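Local coordinates for protein DJ-1 homolog D (Arabidopsis thaliana, PDB 4OGG) that belongs to the DJ-1/PfpI family and carries two such alpha/beta domains in tandem within a single chain, at residues G88-P91 with E92-L96; C161-G165 with S166-A170; E178-Q181 with L182-A186; I316-A320 with G321-G325; P332-K335 with L336-L340. One frame throughout, in Å; residues are numbered along the deposited sequence.

Contact 1 (G88-P91 with E92-L96)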
loop_
_atom_site.group_PDB
_atom_site.type_symbol
_atom_site.label_atom_id
_atom_site.label_comp_id
_atom_site.label_asym_id
_atom_site.label_seq_id
_atom_site.Cartn_x
_atom_site.Cartn_y
_atom_site.Cartn_z
ATOM N N GLY C 88 14.176 -4.065 14.327
ATOM C CA GLY C 88 12.962 -4.344 13.584
ATOM C C GLY C 88 12.039 -5.180 14.448
ATOM O O GLY C 88 12.162 -5.156 15.676
ATOM N N ARG C 89 11.119 -5.918 13.824
ATOM C CA ARG C 89 10.193 -6.763 14.575
ATOM C C ARG C 89 10.642 -8.221 14.674
ATOM O O ARG C 89 9.944 -9.057 15.248
ATOM C CB ARG C 89 8.779 -6.702 13.977
ATOM C CG ARG C 89 8.023 -5.427 14.323
ATOM C CD ARG C 89 6.524 -5.526 14.031
ATOM N NE ARG C 89 6.207 -5.659 12.607
ATOM C CZ ARG C 89 5.904 -6.806 12.004
ATOM N NH1 ARG C 89 5.878 -7.941 12.697
ATOM N NH2 ARG C 89 5.599 -6.813 10.713
ATOM N N ALA C 90 11.810 -8.525 14.125
ATOM C CA ALA C 90 12.325 -9.883 14.192
ATOM C C ALA C 90 12.801 -10.233 15.608
ATOM O O ALA C 90 12.537 -11.326 16.103
ATOM C CB ALA C 90 13.468 -10.062 13.189
ATOM N N PRO C 91 13.499 -9.304 16.288
ATOM C CA PRO C 91 13.976 -9.608 17.641
ATOM C C PRO C 91 12.944 -10.145 18.632
ATOM O O PRO C 91 13.232 -11.083 19.378
ATOM C CB PRO C 91 14.582 -8.284 18.095
ATOM C CG PRO C 91 15.151 -7.741 16.813
ATOM C CD PRO C 91 14.016 -7.998 15.836
ATOM N N GLU C 92 11.742 -9.578 18.649
ATOM C CA GLU C 92 10.762 -10.049 19.615
ATOM C C GLU C 92 10.444 -11.532 19.474
ATOM O O GLU C 92 10.225 -12.205 20.483
ATOM C CB GLU C 92 9.470 -9.220 19.559
ATOM C CG GLU C 92 8.622 -9.387 18.313
ATOM C CD GLU C 92 7.247 -8.750 18.472
ATOM O OE1 GLU C 92 6.466 -8.755 17.501
ATOM O OE2 GLU C 92 6.943 -8.251 19.577
ATOM N N TYR C 93 10.436 -12.055 18.249
ATOM C CA TYR C 93 10.138 -13.477 18.086
ATOM C C TYR C 93 11.416 -14.308 18.117
ATOM O O TYR C 93 11.399 -15.466 18.539
ATOM C CB TYR C 93 9.315 -13.729 16.806
ATOM C CG TYR C 93 10.080 -13.970 15.519
ATOM C CD1 TYR C 93 10.652 -15.214 15.246
ATOM C CD2 TYR C 93 10.172 -12.977 14.544
ATOM C CE1 TYR C 93 11.287 -15.465 14.030
ATOM C CE2 TYR C 93 10.806 -13.215 13.325
ATOM C CZ TYR C 93 11.359 -14.464 13.073
ATOM O OH TYR C 93 11.966 -14.714 11.861
ATOM N N LEU C 94 12.530 -13.718 17.688
ATOM C CA LEU C 94 13.811 -14.421 17.724
ATOM C C LEU C 94 14.215 -14.649 19.184
ATOM O O LEU C 94 14.826 -15.664 19.520
ATOM C CB LEU C 94 14.898 -13.601 17.016
ATOM C CG LEU C 94 14.801 -13.465 15.494
ATOM C CD1 LEU C 94 15.903 -12.550 14.980
ATOM C CD2 LEU C 94 14.920 -14.844 14.852
ATOM N N ALA C 95 13.870 -13.692 20.044
ATOM C CA ALA C 95 14.191 -13.762 21.468
ATOM C C ALA C 95 13.504 -14.932 22.165
ATOM O O ALA C 95 13.928 -15.354 23.242
ATOM C CB ALA C 95 13.803 -12.449 22.157
ATOM N N LEU C 96 12.439 -15.443 21.550
ATOM C CA LEU C 96 11.691 -16.567 22.107
ATOM C C LEU C 96 12.051 -17.878 21.419
ATOM O O LEU C 96 11.420 -18.909 21.656
ATOM C CB LEU C 96 10.184 -16.318 21.984
ATOM C CG LEU C 96 9.487 -15.643 23.169
ATOM C CD1 LEU C 96 9.541 -16.573 24.375
ATOM C CD2 LEU C 96 10.145 -14.313 23.491
HETATM O O HOH W 1 11.312 -6.745 17.881
HETATM O O HOH W 2 7.161 -9.454 15.204
#
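Leu-94 N donates to Ala-90 O over 2.9 Å with an N-H...O angle of 160°, and Ala-95 N donates to Pro-91 O over 2.8 Å; these two successive i to i+4 bonds are the evidence for the short helix 90-94. Tyr-93 N also approaches Ala-90 O, but an angle of 131° marks that bond as weak. Leu-94 folds back over this acceptor: its CG is 3.2 Å from Ala-90 O and its CD1 is 3.9 Å from Ala-90 CB. Tyr-93 reaches the same methyl from another direction. Its chi1 of 89° sets CG between backbone N and carbonyl carbon, which brings CE2 to 4.1 Å from Ala-90 CB and leaves Leu-94 CG above the centre of one ring face. In the DJ-1/PfpI domain this turn follows strand 82-85 of the central sheet; Gly-88 N bonds to OD2 of the modified cysteine at position 118, while Pro-91 and Leu-94 lean on Ile-123 of helix 121-126. Glu-92 takes a different course, its CG 3.4 Å from Arg-89 O. The chain then runs extended to a water 2.5 Å from Glu-92 OE1, which donates also to Arg-89 O and accepts from Arg-89 NH1, bridging two opposite charges that do not touch directly. A second water links Gly-88 O to Glu-92 N. Both charges have stronger partners elsewhere: Arg-89 NH2 forms a salt bridge with Glu-60, and Glu-92 bonds to Tyr-251 and His-312 of the second subunit, where Gln-249 also meets Tyr-93 OH.

Contact 2 (C161-G165 with S166-A170)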
loop_
_atom_site.group_PDB
_atom_site.type_symbol
_atom_site.label_atom_id
_atom_site.label_comp_id
_atom_site.label_asym_id
_atom_site.label_seq_id
_atom_site.Cartn_x
_atom_site.Cartn_y
_atom_site.Cartn_z
ATOM N N CYS C 161 25.244 5.798 20.863
ATOM C CA CYS C 161 25.867 4.474 20.895
ATOM C C CYS C 161 26.533 4.319 22.256
ATOM O O CYS C 161 27.051 5.287 22.816
ATOM C CB CYS C 161 26.930 4.327 19.804
ATOM S SG CYS C 161 26.287 4.228 18.130
ATOM N N VAL C 162 26.522 3.103 22.788
ATOM C CA VAL C 162 27.130 2.832 24.083
ATOM C C VAL C 162 28.014 1.602 23.960
ATOM O O VAL C 162 27.761 0.728 23.131
ATOM C CB VAL C 162 26.054 2.580 25.166
ATOM C CG1 VAL C 162 26.701 2.090 26.448
ATOM C CG2 VAL C 162 25.277 3.861 25.428
ATOM N N VAL C 163 29.059 1.543 24.777
ATOM C CA VAL C 163 29.966 0.408 24.748
ATOM C C VAL C 163 30.260 -0.101 26.155
ATOM O O VAL C 163 30.392 0.675 27.100
ATOM C CB VAL C 163 31.307 0.773 24.074
ATOM C CG1 VAL C 163 32.188 -0.464 23.963
ATOM C CG2 VAL C 163 31.058 1.369 22.701
ATOM N N ASP C 164 30.337 -1.418 26.284
ATOM C CA ASP C 164 30.657 -2.055 27.553
ATOM C C ASP C 164 31.504 -3.244 27.146
ATOM O O ASP C 164 30.980 -4.251 26.668
ATOM C CB ASP C 164 29.392 -2.525 28.277
ATOM C CG ASP C 164 29.687 -3.058 29.674
ATOM O OD1 ASP C 164 30.421 -4.062 29.788
ATOM O OD2 ASP C 164 29.195 -2.468 30.658
ATOM N N GLY C 165 32.816 -3.119 27.315
ATOM C CA GLY C 165 33.700 -4.196 26.916
ATOM C C GLY C 165 33.579 -4.346 25.413
ATOM O O GLY C 165 33.815 -3.392 24.669
ATOM N N SER C 166 33.192 -5.536 24.967
ATOM C CA SER C 166 33.035 -5.795 23.543
ATOM C C SER C 166 31.572 -5.692 23.102
ATOM O O SER C 166 31.255 -5.967 21.946
ATOM C CB SER C 166 33.580 -7.186 23.198
ATOM O OG SER C 166 32.816 -8.202 23.827
ATOM N N LEU C 167 30.689 -5.298 24.019
ATOM C CA LEU C 167 29.268 -5.154 23.702
ATOM C C LEU C 167 28.970 -3.737 23.231
ATOM O O LEU C 167 29.051 -2.783 24.005
ATOM C CB LEU C 167 28.395 -5.477 24.920
ATOM C CG LEU C 167 26.897 -5.201 24.728
ATOM C CD1 LEU C 167 26.346 -6.061 23.601
ATOM C CD2 LEU C 167 26.150 -5.477 26.026
ATOM N N ILE C 168 28.613 -3.617 21.957
ATOM C CA ILE C 168 28.315 -2.326 21.346
ATOM C C ILE C 168 26.818 -2.216 21.064
ATOM O O ILE C 168 26.245 -3.073 20.394
ATOM C CB ILE C 168 29.100 -2.180 20.028
ATOM C CG1 ILE C 168 30.595 -2.370 20.310
ATOM C CG2 ILE C 168 28.829 -0.821 19.389
ATOM C CD1 ILE C 168 31.447 -2.536 19.071
ATOM N N THR C 169 26.182 -1.165 21.574
ATOM C CA THR C 169 24.748 -0.995 21.355
ATOM C C THR C 169 24.367 0.371 20.802
ATOM O O THR C 169 25.010 1.377 21.103
ATOM C CB THR C 169 23.961 -1.232 22.658
ATOM O OG1 THR C 169 24.503 -0.414 23.704
ATOM C CG2 THR C 169 24.045 -2.702 23.067
ATOM N N ALA C 170 23.320 0.391 19.978
ATOM C CA ALA C 170 22.817 1.623 19.381
ATOM C C ALA C 170 21.297 1.647 19.515
ATOM O O ALA C 170 20.669 0.614 19.756
ATOM C CB ALA C 170 23.229 1.711 17.915
#
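Cys-161 and Ala-170 form a non-hydrogen-bonded antiparallel pair, and the cysteine can be followed outward atom by atom. Its CA lies 3.2 Å from Thr-169 O in a CA-H...O contact, its CB is 3.8 Å from the same oxygen, and SG ends 4.0 Å from Ala-170 CB. The chi1 of -71° holds SG beside its own backbone N, with its flank to that methyl. Val-163 and Ile-168 continue this face more loosely, CG1 to CG1 at 4.4 Å, and both lie against Leu-182 of helix 176-186. On the other face Thr-169 OG1 comes within 3.7 Å of Val-162 CB, while its hydrogen bond is with Thr-136 N. The two strand segments run antiparallel, 164° between their directions, and close through a type II' turn from Asp-164 to Leu-167, in which Gly-165 takes the positive phi. Two reciprocal pairs of amide bonds fix the register: Thr-169 N to Val-162 O measures 2.9 Å with an almost straight N-H...O angle of 176°, whereas Leu-167 N meets Asp-164 O from above the carbonyl plane. This hairpin edges the six-stranded sheet, strand 167-170 also pairing with 114-116. Backbone polarity thus sets the alignment, and the side chains add mainly apolar contact.

Contact 3 (E178-Q181 with L182-A186)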
loop_
_atom_site.group_PDB
_atom_site.type_symbol
_atom_site.label_atom_id
_atom_site.label_comp_id
_atom_site.label_asym_id
_atom_site.label_seq_id
_atom_site.Cartn_x
_atom_site.Cartn_y
_atom_site.Cartn_z
ATOM N N GLU C 178 28.746 5.475 13.935
ATOM C CA GLU C 178 29.551 5.169 15.114
ATOM C C GLU C 178 29.386 3.704 15.524
ATOM O O GLU C 178 30.328 3.073 15.997
ATOM C CB GLU C 178 29.164 6.092 16.275
ATOM C CG GLU C 178 29.845 5.738 17.589
ATOM C CD GLU C 178 29.536 6.715 18.709
ATOM O OE1 GLU C 178 28.491 7.398 18.648
ATOM O OE2 GLU C 178 30.339 6.791 19.662
ATOM N N PHE C 179 28.181 3.174 15.324
ATOM C CA PHE C 179 27.861 1.785 15.650
ATOM C C PHE C 179 28.817 0.863 14.902
ATOM O O PHE C 179 29.500 0.025 15.494
ATOM C CB PHE C 179 26.417 1.496 15.227
ATOM C CG PHE C 179 25.952 0.083 15.500
ATOM C CD1 PHE C 179 25.870 -0.406 16.799
ATOM C CD2 PHE C 179 25.517 -0.726 14.452
ATOM C CE1 PHE C 179 25.351 -1.685 17.055
ATOM C CE2 PHE C 179 25.000 -2.004 14.691
ATOM C CZ PHE C 179 24.914 -2.485 15.997
ATOM N N ILE C 180 28.862 1.036 13.588
ATOM C CA ILE C 180 29.716 0.227 12.737
ATOM C C ILE C 180 31.200 0.491 13.004
ATOM O O ILE C 180 32.007 -0.441 13.027
ATOM C CB ILE C 180 29.374 0.488 11.250
ATOM C CG1 ILE C 180 27.948 -0.001 10.972
ATOM C CG2 ILE C 180 30.387 -0.197 10.341
ATOM C CD1 ILE C 180 27.413 0.341 9.593
ATOM N N GLN C 181 31.563 1.752 13.218
ATOM C CA GLN C 181 32.963 2.079 13.481
ATOM C C GLN C 181 33.461 1.383 14.746
ATOM O O GLN C 181 34.553 0.812 14.765
ATOM C CB GLN C 181 33.147 3.592 13.627
ATOM C CG GLN C 181 34.600 4.032 13.521
ATOM C CD GLN C 181 34.778 5.522 13.730
ATOM O OE1 GLN C 181 34.854 5.996 14.863
ATOM N NE2 GLN C 181 34.835 6.272 12.633
ATOM N N LEU C 182 32.654 1.426 15.799
ATOM C CA LEU C 182 33.017 0.804 17.066
ATOM C C LEU C 182 33.160 -0.705 16.922
ATOM O O LEU C 182 34.024 -1.321 17.551
ATOM C CB LEU C 182 31.963 1.126 18.128
ATOM C CG LEU C 182 31.932 2.573 18.626
ATOM C CD1 LEU C 182 30.651 2.832 19.390
ATOM C CD2 LEU C 182 33.158 2.836 19.503
ATOM N N PHE C 183 32.312 -1.296 16.086
ATOM C CA PHE C 183 32.339 -2.736 15.861
ATOM C C PHE C 183 33.613 -3.106 15.112
ATOM O O PHE C 183 34.280 -4.084 15.449
ATOM C CB PHE C 183 31.101 -3.160 15.062
ATOM C CG PHE C 183 30.941 -4.650 14.920
ATOM C CD1 PHE C 183 30.834 -5.466 16.045
ATOM C CD2 PHE C 183 30.861 -5.234 13.660
ATOM C CE1 PHE C 183 30.644 -6.844 15.914
ATOM C CE2 PHE C 183 30.673 -6.611 13.518
ATOM C CZ PHE C 183 30.563 -7.415 14.646
ATOM N N VAL C 184 33.948 -2.314 14.101
ATOM C CA VAL C 184 35.153 -2.550 13.318
ATOM C C VAL C 184 36.369 -2.475 14.239
ATOM O O VAL C 184 37.268 -3.317 14.171
ATOM C CB VAL C 184 35.291 -1.504 12.191
ATOM C CG1 VAL C 184 36.681 -1.583 11.561
ATOM C CG2 VAL C 184 34.230 -1.755 11.132
ATOM N N LYS C 185 36.389 -1.466 15.102
ATOM C CA LYS C 185 37.496 -1.291 16.038
ATOM C C LYS C 185 37.560 -2.463 17.007
ATOM O O LYS C 185 38.643 -2.934 17.361
ATOM C CB LYS C 185 37.333 0.022 16.806
ATOM C CG LYS C 185 37.601 1.250 15.955
ATOM C CD LYS C 185 37.416 2.524 16.750
ATOM C CE LYS C 185 37.739 3.743 15.908
ATOM N NZ LYS C 185 37.502 5.007 16.664
ATOM N N ALA C 186 36.390 -2.935 17.424
ATOM C CA ALA C 186 36.295 -4.060 18.344
ATOM C C ALA C 186 36.885 -5.311 17.701
ATOM O O ALA C 186 37.446 -6.165 18.388
ATOM C CB ALA C 186 34.843 -4.299 18.721
HETATM O O HOH W 3 34.356 4.694 17.128
#
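Leu-182 presses closely against Glu-178: its CG is 3.1 Å from Glu-178 O and its CD1 3.5 Å from Glu-178 CG. The two chains run side by side in the same direction. Glu-178 is extended through CG, with chi1 at 174°, so its aliphatic part flanks the leucine and the carboxylate is carried on toward the exposed side. Two residues on, just over half a turn round the helix, Val-184 CG2 comes equally close to a carbonyl, 3.2 Å from Ile-180 O, although the CG2 methyls of Ile-180 and Val-184 stay 4.2 Å apart. All of this sits on helix 176-186, whose i to i+4 bonds include Leu-182 N to Glu-178 O at 2.9 Å. The helix follows strand 167-170 and covers one face of the domain's main sheet: Phe-179 and Leu-182 touch the hairpin 161-170, while Ile-180 packs on helix 15-27. The looser part is polar. Gln-181 and Lys-185 also lie side by side, yet Lys-185 NZ stands 3.4 Å from Gln-181 OE1, a weak bond. A water reinforces it, donating to Gln-181 OE1 over 2.7 Å and accepting from Lys-185 NZ. The other end of the amide is held too, since Gln-181 NE2 donates to Ala-220 O, a carbonyl in the second family domain of the same chain.

Contact 4 (I316-A320 with G321-G325)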
loop_
_atom_site.group_PDB
_atom_site.type_symbol
_atom_site.label_atom_id
_atom_site.label_comp_id
_atom_site.label_asym_id
_atom_site.label_seq_id
_atom_site.Cartn_x
_atom_site.Cartn_y
_atom_site.Cartn_z
ATOM N N ILE C 316 23.102 10.950 -15.076
ATOM C CA ILE C 316 23.594 12.308 -14.864
ATOM C C ILE C 316 24.948 12.507 -15.541
ATOM O O ILE C 316 25.197 13.544 -16.161
ATOM C CB ILE C 316 23.728 12.615 -13.356
ATOM C CG1 ILE C 316 22.354 12.532 -12.688
ATOM C CG2 ILE C 316 24.330 13.998 -13.157
ATOM C CD1 ILE C 316 22.403 12.627 -11.173
ATOM N N LEU C 317 25.819 11.510 -15.423
ATOM C CA LEU C 317 27.142 11.578 -16.031
ATOM C C LEU C 317 27.012 11.661 -17.549
ATOM O O LEU C 317 27.717 12.429 -18.205
ATOM C CB LEU C 317 27.966 10.345 -15.649
ATOM C CG LEU C 317 28.161 10.090 -14.150
ATOM C CD1 LEU C 317 29.133 8.933 -13.960
ATOM C CD2 LEU C 317 28.694 11.338 -13.470
ATOM N N ALA C 318 26.104 10.861 -18.096
ATOM C CA ALA C 318 25.864 10.841 -19.533
ATOM C C ALA C 318 25.374 12.206 -20.007
ATOM O O ALA C 318 25.826 12.718 -21.034
ATOM C CB ALA C 318 24.837 9.766 -19.871
ATOM N N ALA C 319 24.451 12.795 -19.254
ATOM C CA ALA C 319 23.902 14.098 -19.608
ATOM C C ALA C 319 24.972 15.181 -19.506
ATOM O O ALA C 319 24.935 16.180 -20.230
ATOM C CB ALA C 319 22.723 14.433 -18.697
ATOM N N ALA C 320 25.924 14.978 -18.601
ATOM C CA ALA C 320 27.006 15.932 -18.397
ATOM C C ALA C 320 28.066 15.792 -19.485
ATOM O O ALA C 320 28.964 16.627 -19.596
ATOM C CB ALA C 320 27.633 15.719 -17.027
ATOM N N GLY C 321 27.957 14.730 -20.275
ATOM C CA GLY C 321 28.905 14.494 -21.349
ATOM C C GLY C 321 30.294 14.126 -20.865
ATOM O O GLY C 321 31.270 14.241 -21.609
ATOM N N VAL C 322 30.386 13.672 -19.619
ATOM C CA VAL C 322 31.670 13.300 -19.041
ATOM C C VAL C 322 31.996 11.818 -19.200
ATOM O O VAL C 322 32.941 11.319 -18.591
ATOM C CB VAL C 322 31.720 13.659 -17.540
ATOM C CG1 VAL C 322 31.544 15.157 -17.362
ATOM C CG2 VAL C 322 30.630 12.907 -16.788
ATOM N N LEU C 323 31.223 11.115 -20.023
ATOM C CA LEU C 323 31.455 9.691 -20.236
ATOM C C LEU C 323 32.198 9.384 -21.532
ATOM O O LEU C 323 32.556 8.234 -21.790
ATOM C CB LEU C 323 30.126 8.929 -20.219
ATOM C CG LEU C 323 29.401 8.864 -18.872
ATOM C CD1 LEU C 323 28.107 8.085 -19.030
ATOM C CD2 LEU C 323 30.297 8.201 -17.832
ATOM N N LYS C 324 32.431 10.407 -22.348
ATOM C CA LYS C 324 33.137 10.204 -23.607
ATOM C C LYS C 324 34.533 9.641 -23.380
ATOM O O LYS C 324 35.340 10.229 -22.660
ATOM C CB LYS C 324 33.228 11.516 -24.390
ATOM C CG LYS C 324 31.930 11.910 -25.081
ATOM C CD LYS C 324 32.114 13.137 -25.962
ATOM C CE LYS C 324 32.344 14.389 -25.132
ATOM N NZ LYS C 324 31.162 14.694 -24.281
ATOM N N GLY C 325 34.805 8.493 -23.992
ATOM C CA GLY C 325 36.106 7.865 -23.855
ATOM C C GLY C 325 36.358 7.244 -22.495
ATOM O O GLY C 325 37.500 6.953 -22.146
HETATM O O HOH W 4 28.612 11.359 -21.534
#
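Leu-317 and Leu-323 meet at about a right angle, the CB of Leu-317 lying 3.8 Å from Leu-323 CG. Leu-323 straddles the helix end: its CD2 stays beside Leu-317, whereas its CD1 reaches across to Ala-318 and comes within 3.8 Å of its CB and 3.5 Å of its N. Val-322 approaches the same Leu-317 obliquely from another direction, its CG2 3.9 Å from Leu-317 CB. With chi1 at -61°, CG2 of Val-322 falls between backbone N and carbonyl carbon, turned to the Leu-317 side, and CG1 is left to touch Ala-320 CB.

The backbone explains how these side chains come together. Gly-321, at a phi of 69°, ends helix 314-320 in a Schellman motif. Val-322 N donates back to Leu-317 O over 3.3 Å, and Gly-321 N donates to Ala-318 O over 3.0 Å, the latter from above the carbonyl plane. Ala-318 O also receives a water that accepts from Leu-323 N, so the amide of Leu-323 is tied into the same helix end. Lys-324 curls back and gives NZ to a lone pair of Gly-321 O at 2.7 Å, in the carbonyl plane.

Around this apolar end, Val-322 rests on Val-297 and Met-301 of helix 291-302. Leu-317 touches Ile-278 of strand 275-278, and Leu-360 of strand 360-362 meets both Leu-317 and Leu-323.

Contact 5 (P332-K335 with L336-L340)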
loop_
_atom_site.group_PDB
_atom_site.type_symbol
_atom_site.label_atom_id
_atom_site.label_comp_id
_atom_site.label_asym_id
_atom_site.label_seq_id
_atom_site.Cartn_x
_atom_site.Cartn_y
_atom_site.Cartn_z
ATOM N N PRO C 332 21.589 -2.323 -16.076
ATOM C CA PRO C 332 21.480 -2.847 -17.440
ATOM C C PRO C 332 20.807 -1.913 -18.444
ATOM O O PRO C 332 21.364 -1.621 -19.501
ATOM C CB PRO C 332 20.720 -4.150 -17.236
ATOM C CG PRO C 332 21.309 -4.641 -15.940
ATOM C CD PRO C 332 21.314 -3.382 -15.087
ATOM N N ALA C 333 19.615 -1.431 -18.110
ATOM C CA ALA C 333 18.883 -0.536 -19.002
ATOM C C ALA C 333 19.655 0.743 -19.322
ATOM O O ALA C 333 19.573 1.267 -20.437
ATOM C CB ALA C 333 17.531 -0.185 -18.384
ATOM N N VAL C 334 20.409 1.237 -18.346
ATOM C CA VAL C 334 21.173 2.469 -18.513
ATOM C C VAL C 334 22.318 2.345 -19.517
ATOM O O VAL C 334 23.022 3.319 -19.790
ATOM C CB VAL C 334 21.720 2.955 -17.146
ATOM C CG1 VAL C 334 22.322 4.344 -17.276
ATOM C CG2 VAL C 334 20.592 2.971 -16.127
ATOM N N LYS C 335 22.505 1.150 -20.071
ATOM C CA LYS C 335 23.553 0.945 -21.068
ATOM C C LYS C 335 23.287 1.897 -22.228
ATOM O O LYS C 335 24.214 2.442 -22.832
ATOM C CB LYS C 335 23.542 -0.499 -21.579
ATOM C CG LYS C 335 24.504 -0.743 -22.742
ATOM C CD LYS C 335 24.550 -2.210 -23.153
ATOM C CE LYS C 335 25.516 -2.430 -24.317
ATOM N NZ LYS C 335 25.646 -3.880 -24.668
ATOM N N LEU C 336 22.005 2.090 -22.530
ATOM C CA LEU C 336 21.590 2.982 -23.605
ATOM C C LEU C 336 22.197 4.362 -23.382
ATOM O O LEU C 336 22.826 4.930 -24.276
ATOM C CB LEU C 336 20.061 3.086 -23.636
ATOM C CG LEU C 336 19.435 4.153 -24.542
ATOM C CD1 LEU C 336 19.813 3.886 -25.993
ATOM C CD2 LEU C 336 17.916 4.141 -24.371
ATOM N N ASN C 337 22.007 4.886 -22.175
ATOM C CA ASN C 337 22.512 6.203 -21.803
ATOM C C ASN C 337 24.034 6.280 -21.886
ATOM O O ASN C 337 24.587 7.244 -22.421
ATOM C CB ASN C 337 22.055 6.540 -20.383
ATOM C CG ASN C 337 20.546 6.564 -20.252
ATOM O OD1 ASN C 337 19.898 7.564 -20.562
ATOM N ND2 ASN C 337 19.975 5.451 -19.808
ATOM N N VAL C 338 24.707 5.263 -21.357
ATOM C CA VAL C 338 26.166 5.228 -21.372
ATOM C C VAL C 338 26.716 5.240 -22.795
ATOM O O VAL C 338 27.565 6.066 -23.132
ATOM C CB VAL C 338 26.705 3.975 -20.644
ATOM C CG1 VAL C 338 28.228 3.979 -20.657
ATOM C CG2 VAL C 338 26.185 3.941 -19.219
ATOM N N VAL C 339 26.235 4.318 -23.624
ATOM C CA VAL C 339 26.687 4.229 -25.008
ATOM C C VAL C 339 26.352 5.505 -25.776
ATOM O O VAL C 339 27.168 6.003 -26.552
ATOM C CB VAL C 339 26.046 3.020 -25.722
ATOM C CG1 VAL C 339 26.507 2.965 -27.169
ATOM C CG2 VAL C 339 26.424 1.732 -25.000
ATOM N N LEU C 340 25.150 6.034 -25.564
ATOM C CA LEU C 340 24.749 7.262 -26.241
ATOM C C LEU C 340 25.629 8.418 -25.786
ATOM O O LEU C 340 25.739 9.434 -26.475
ATOM C CB LEU C 340 23.281 7.588 -25.947
ATOM C CG LEU C 340 22.224 6.783 -26.708
ATOM C CD1 LEU C 340 20.832 7.237 -26.283
ATOM C CD2 LEU C 340 22.411 6.984 -28.210
#
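Val-334 O accepts the amide of Val-338 over 3.0 Å, and Lys-335 O that of Val-339 over 2.9 Å with an N-H...O angle of 175°. In both cases the donor lies nearly along the C=O axis, the geometry of an established helix turn. Just before them the bonds span three residues instead of four: Leu-336 N reaches Ala-333 O over 3.3 Å, a weak bond, and Lys-335 N is satisfied by Pro-332 O. The sequence of acceptors thus traces the chain winding into helix 335-340. Side chains lean on these same carbonyls. The CG2 of Val-339, held beside its own N by a chi1 of 179° that sends CG1 the other way, is 3.2 Å from Lys-335 O and 3.9 Å from Lys-335 CG. These two chains lie side by side, the lysine fully extended. Asn-337 crosses Val-334 at a slant, ND2 3.6 Å from Val-334 CG1, so here the amide lends van der Waals contact to a methyl. Asn-337 also packs on Ser-144 of the third subunit, and Ala-333 on its Glu-92, while Val-334 touches His-312. At the start of the helix the hydrogen bonds across this contact are therefore all main-chain, with van der Waals contact between side chains laid over them.

In the fold
Contacts 2 and 3 join neighbouring elements of the first family domain, hairpin and following helix: Ile-168 CD1 lies 3.3 Å from Phe-183 CA. Contacts 4 and 5 touch likewise in the second, through Ala-318 and Asn-337. The two groups lie on opposite sides of the chain's centre, contacts 2 and 4 about 45 Å apart between centres. Contact 1 is the most buried and the most polar, with charged side chains hydrogen-bonded across a subunit boundary. Contacts 1 and 5 meet between chains, since Glu-92 of one packs on Ala-333 of another. No other subunit touches contacts 2, 3 and 4, which are partly buried and rely mainly on apolar side chains and backbone bonds, the water-assisted Gln-181/Lys-185 pair of contact 3 excepted.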